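Local coordinates for monovalent Na+/H+ antiporter subunit F (Dietzia sp. DQ12-45-1b, PDB 7D3U), which forms a small membrane subunit of the Mrp complex, a bacterial sodium/proton antiporter, and probably contributes to its exchange of sodium for protons, at the interface of chains B and A. Residues are numbered along the deposited sequence; one frame, centred on the assembly and turned at random. Chains: chain A, Monovalent Na+/H+ antiporter subunit F; chain B, Monovalent Na+/H+ antiporter subunit A.

The interface of chains B and A. Residues chain B 630, 634, 653-654, 656-657; chain A 39, 42-43, 46, 61, 65, 68-69, 71-72.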
loop_
_atom_site.group_PDB
_atom_site.type_symbol
_atom_site.label_atom_id
_atom_site.label_comp_id
_atom_site.label_asym_id
_atom_site.label_seq_id
_atom_site.Cartn_x
_atom_site.Cartn_y
_atom_site.Cartn_z
ATOM N N GLY B 630 -23.926 -2.260 -21.791
ATOM C CA GLY B 630 -24.166 -3.417 -22.639
ATOM C C GLY B 630 -23.828 -3.146 -24.093
ATOM O O GLY B 630 -23.280 -4.007 -24.788
ATOM N N PHE B 634 -21.036 -4.979 -26.404
ATOM C CA PHE B 634 -21.300 -5.573 -27.711
ATOM C C PHE B 634 -20.376 -5.000 -28.778
ATOM O O PHE B 634 -19.893 -5.732 -29.648
ATOM C CB PHE B 634 -22.759 -5.359 -28.101
ATOM C CG PHE B 634 -23.629 -6.550 -27.856
ATOM C CD1 PHE B 634 -24.198 -6.762 -26.616
ATOM C CD2 PHE B 634 -23.876 -7.459 -28.865
ATOM C CE1 PHE B 634 -25.000 -7.856 -26.388
ATOM C CE2 PHE B 634 -24.677 -8.556 -28.642
ATOM C CZ PHE B 634 -25.239 -8.755 -27.403
ATOM N N LEU B 653 -18.555 -11.008 -25.092
ATOM C CA LEU B 653 -20.015 -11.037 -25.083
ATOM C C LEU B 653 -20.543 -11.566 -23.757
ATOM O O LEU B 653 -21.428 -10.963 -23.131
ATOM C CB LEU B 653 -20.527 -11.902 -26.235
ATOM C CG LEU B 653 -20.630 -11.259 -27.614
ATOM C CD1 LEU B 653 -21.110 -12.275 -28.630
ATOM C CD2 LEU B 653 -21.567 -10.071 -27.563
ATOM N N LEU B 654 -20.004 -12.702 -23.311
ATOM C CA LEU B 654 -20.521 -13.328 -22.099
ATOM C C LEU B 654 -20.235 -12.482 -20.864
ATOM O O LEU B 654 -21.083 -12.369 -19.972
ATOM C CB LEU B 654 -19.934 -14.727 -21.956
ATOM C CG LEU B 654 -20.421 -15.683 -23.039
ATOM C CD1 LEU B 654 -19.707 -17.009 -22.945
ATOM C CD2 LEU B 654 -21.919 -15.872 -22.913
ATOM N N GLU B 656 -19.923 -9.253 -20.876
ATOM C CA GLU B 656 -20.826 -8.112 -20.954
ATOM C C GLU B 656 -22.202 -8.466 -20.412
ATOM O O GLU B 656 -22.794 -7.690 -19.654
ATOM C CB GLU B 656 -20.928 -7.617 -22.396
ATOM C CG GLU B 656 -22.036 -6.606 -22.627
ATOM C CD GLU B 656 -23.299 -7.244 -23.159
ATOM O OE1 GLU B 656 -23.335 -8.486 -23.263
ATOM O OE2 GLU B 656 -24.257 -6.507 -23.473
ATOM N N VAL B 657 -22.728 -9.637 -20.777
ATOM C CA VAL B 657 -24.055 -9.996 -20.280
ATOM C C VAL B 657 -24.015 -10.247 -18.773
ATOM O O VAL B 657 -24.925 -9.838 -18.038
ATOM C CB VAL B 657 -24.636 -11.192 -21.060
ATOM C CG1 VAL B 657 -24.189 -12.524 -20.487
ATOM C CG2 VAL B 657 -26.150 -11.117 -21.076
ATOM N N PHE A 39 -28.812 -4.290 -29.612
ATOM C CA PHE A 39 -28.212 -5.611 -29.452
ATOM C C PHE A 39 -28.486 -6.476 -30.673
ATOM O O PHE A 39 -27.596 -7.184 -31.163
ATOM C CB PHE A 39 -28.740 -6.293 -28.190
ATOM C CG PHE A 39 -28.445 -5.546 -26.925
ATOM C CD1 PHE A 39 -27.329 -4.738 -26.822
ATOM C CD2 PHE A 39 -29.289 -5.654 -25.833
ATOM C CE1 PHE A 39 -27.061 -4.049 -25.657
ATOM C CE2 PHE A 39 -29.026 -4.967 -24.668
ATOM C CZ PHE A 39 -27.911 -4.165 -24.579
ATOM N N PHE A 42 -26.370 -5.340 -33.446
ATOM C CA PHE A 42 -24.990 -5.764 -33.252
ATOM C C PHE A 42 -24.799 -7.225 -33.621
ATOM O O PHE A 42 -23.744 -7.595 -34.141
ATOM C CB PHE A 42 -24.555 -5.522 -31.809
ATOM C CG PHE A 42 -23.919 -4.183 -31.587
ATOM C CD1 PHE A 42 -22.685 -3.895 -32.131
ATOM C CD2 PHE A 42 -24.551 -3.216 -30.829
ATOM C CE1 PHE A 42 -22.095 -2.667 -31.928
ATOM C CE2 PHE A 42 -23.968 -1.987 -30.625
ATOM C CZ PHE A 42 -22.738 -1.711 -31.175
ATOM N N ILE A 43 -25.798 -8.069 -33.363
ATOM C CA ILE A 43 -25.725 -9.444 -33.855
ATOM C C ILE A 43 -25.702 -9.460 -35.380
ATOM O O ILE A 43 -24.936 -10.211 -36.004
ATOM C CB ILE A 43 -26.890 -10.280 -33.298
ATOM C CG1 ILE A 43 -26.904 -10.221 -31.774
ATOM C CG2 ILE A 43 -26.779 -11.716 -33.761
ATOM C CD1 ILE A 43 -28.042 -10.989 -31.156
ATOM N N LEU A 46 -22.288 -8.509 -36.435
ATOM C CA LEU A 46 -21.392 -9.648 -36.264
ATOM C C LEU A 46 -21.474 -10.579 -37.462
ATOM O O LEU A 46 -20.449 -10.971 -38.033
ATOM C CB LEU A 46 -21.734 -10.401 -34.980
ATOM C CG LEU A 46 -21.139 -9.879 -33.673
ATOM C CD1 LEU A 46 -21.502 -10.799 -32.522
ATOM C CD2 LEU A 46 -19.637 -9.753 -33.797
ATOM N N LEU A 61 -20.681 -17.308 -32.109
ATOM C CA LEU A 61 -21.029 -16.007 -31.551
ATOM C C LEU A 61 -22.505 -15.700 -31.763
ATOM O O LEU A 61 -23.199 -15.254 -30.843
ATOM C CB LEU A 61 -20.162 -14.922 -32.188
ATOM C CG LEU A 61 -18.656 -15.153 -32.137
ATOM C CD1 LEU A 61 -17.944 -14.144 -33.009
ATOM C CD2 LEU A 61 -18.163 -15.063 -30.710
ATOM N N ALA A 65 -24.666 -14.713 -28.862
ATOM C CA ALA A 65 -25.143 -13.341 -28.726
ATOM C C ALA A 65 -26.652 -13.284 -28.539
ATOM O O ALA A 65 -27.157 -12.395 -27.845
ATOM C CB ALA A 65 -24.727 -12.516 -29.942
ATOM N N VAL A 68 -27.365 -13.698 -25.253
ATOM C CA VAL A 68 -26.812 -12.560 -24.542
ATOM C C VAL A 68 -27.644 -11.304 -24.767
ATOM O O VAL A 68 -27.927 -10.567 -23.821
ATOM C CB VAL A 68 -25.341 -12.332 -24.951
ATOM C CG1 VAL A 68 -24.912 -10.917 -24.641
ATOM C CG2 VAL A 68 -24.440 -13.330 -24.248
ATOM N N GLY A 69 -28.062 -11.055 -26.007
ATOM C CA GLY A 69 -28.976 -9.961 -26.276
ATOM C C GLY A 69 -30.360 -10.148 -25.693
ATOM O O GLY A 69 -31.189 -9.239 -25.807
ATOM N N VAL A 71 -30.757 -12.074 -22.280
ATOM C CA VAL A 71 -30.520 -11.925 -20.849
ATOM C C VAL A 71 -30.178 -10.482 -20.510
ATOM O O VAL A 71 -30.558 -9.978 -19.447
ATOM C CB VAL A 71 -29.411 -12.889 -20.390
ATOM C CG1 VAL A 71 -29.188 -12.769 -18.896
ATOM C CG2 VAL A 71 -29.771 -14.310 -20.760
ATOM N N SER A 72 -29.475 -9.791 -21.402
ATOM C CA SER A 72 -29.169 -8.383 -21.197
ATOM C C SER A 72 -30.315 -7.468 -21.603
ATOM O O SER A 72 -30.169 -6.245 -21.515
ATOM C CB SER A 72 -27.905 -7.999 -21.966
ATOM O OG SER A 72 -28.215 -7.661 -23.304
#
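The ring of B:Phe634 reaches into subunit F and is held between A:Phe39 and B:Leu653, with A:Phe42 and A:Val68 at its margins. Its CE1–CZ margin meets A:Val68, B:Phe634 CZ 3.5 Å from A:Val68 CG1, the side chains running past each other in opposite directions. A:Phe39 comes over one face, offset toward the CD1/CE1 rim, its own CD1 3.7 Å from B:Phe634 CD1; the side chains cross at about a right angle although the ring planes are nearly parallel. B:Leu653 CD2 lies over the opposite face, toward the rim; the other methyl of B:Leu653, CD1, is 3.9 Å from A:Ala65 CB. At the CD2 rim B:Phe634 CD2 lies 3.6 Å from A:Phe42 CB, and the A:Phe42 ring takes B:Phe634 CB over one face. A:Val68 sets CG1 anti to its backbone N (chi1 159°), CG1 toward B:Phe634 and B:Val657, CG2 toward B:Leu654 CD2 at 3.8 Å. Farther out, B:Val657 CG2 packs against A:Val71 CB and, at 3.7 Å, A:Ser72 CB. At the polar rim, B:Glu656 bends at chi2 (-96°), bringing OE2 to the in-plane edge of the B:Phe634 ring. A:Ser72 OG turns back and donates to a lone pair of A:Val68 O at 3.0 Å, tying the nonhelical stretch to helix 71-80. Chain B helices 622-642 and 646-667 thus pack against subunit F helix 30-52 and the break between helices 59-65 and 71-80, a largely apolar seam within the membrane.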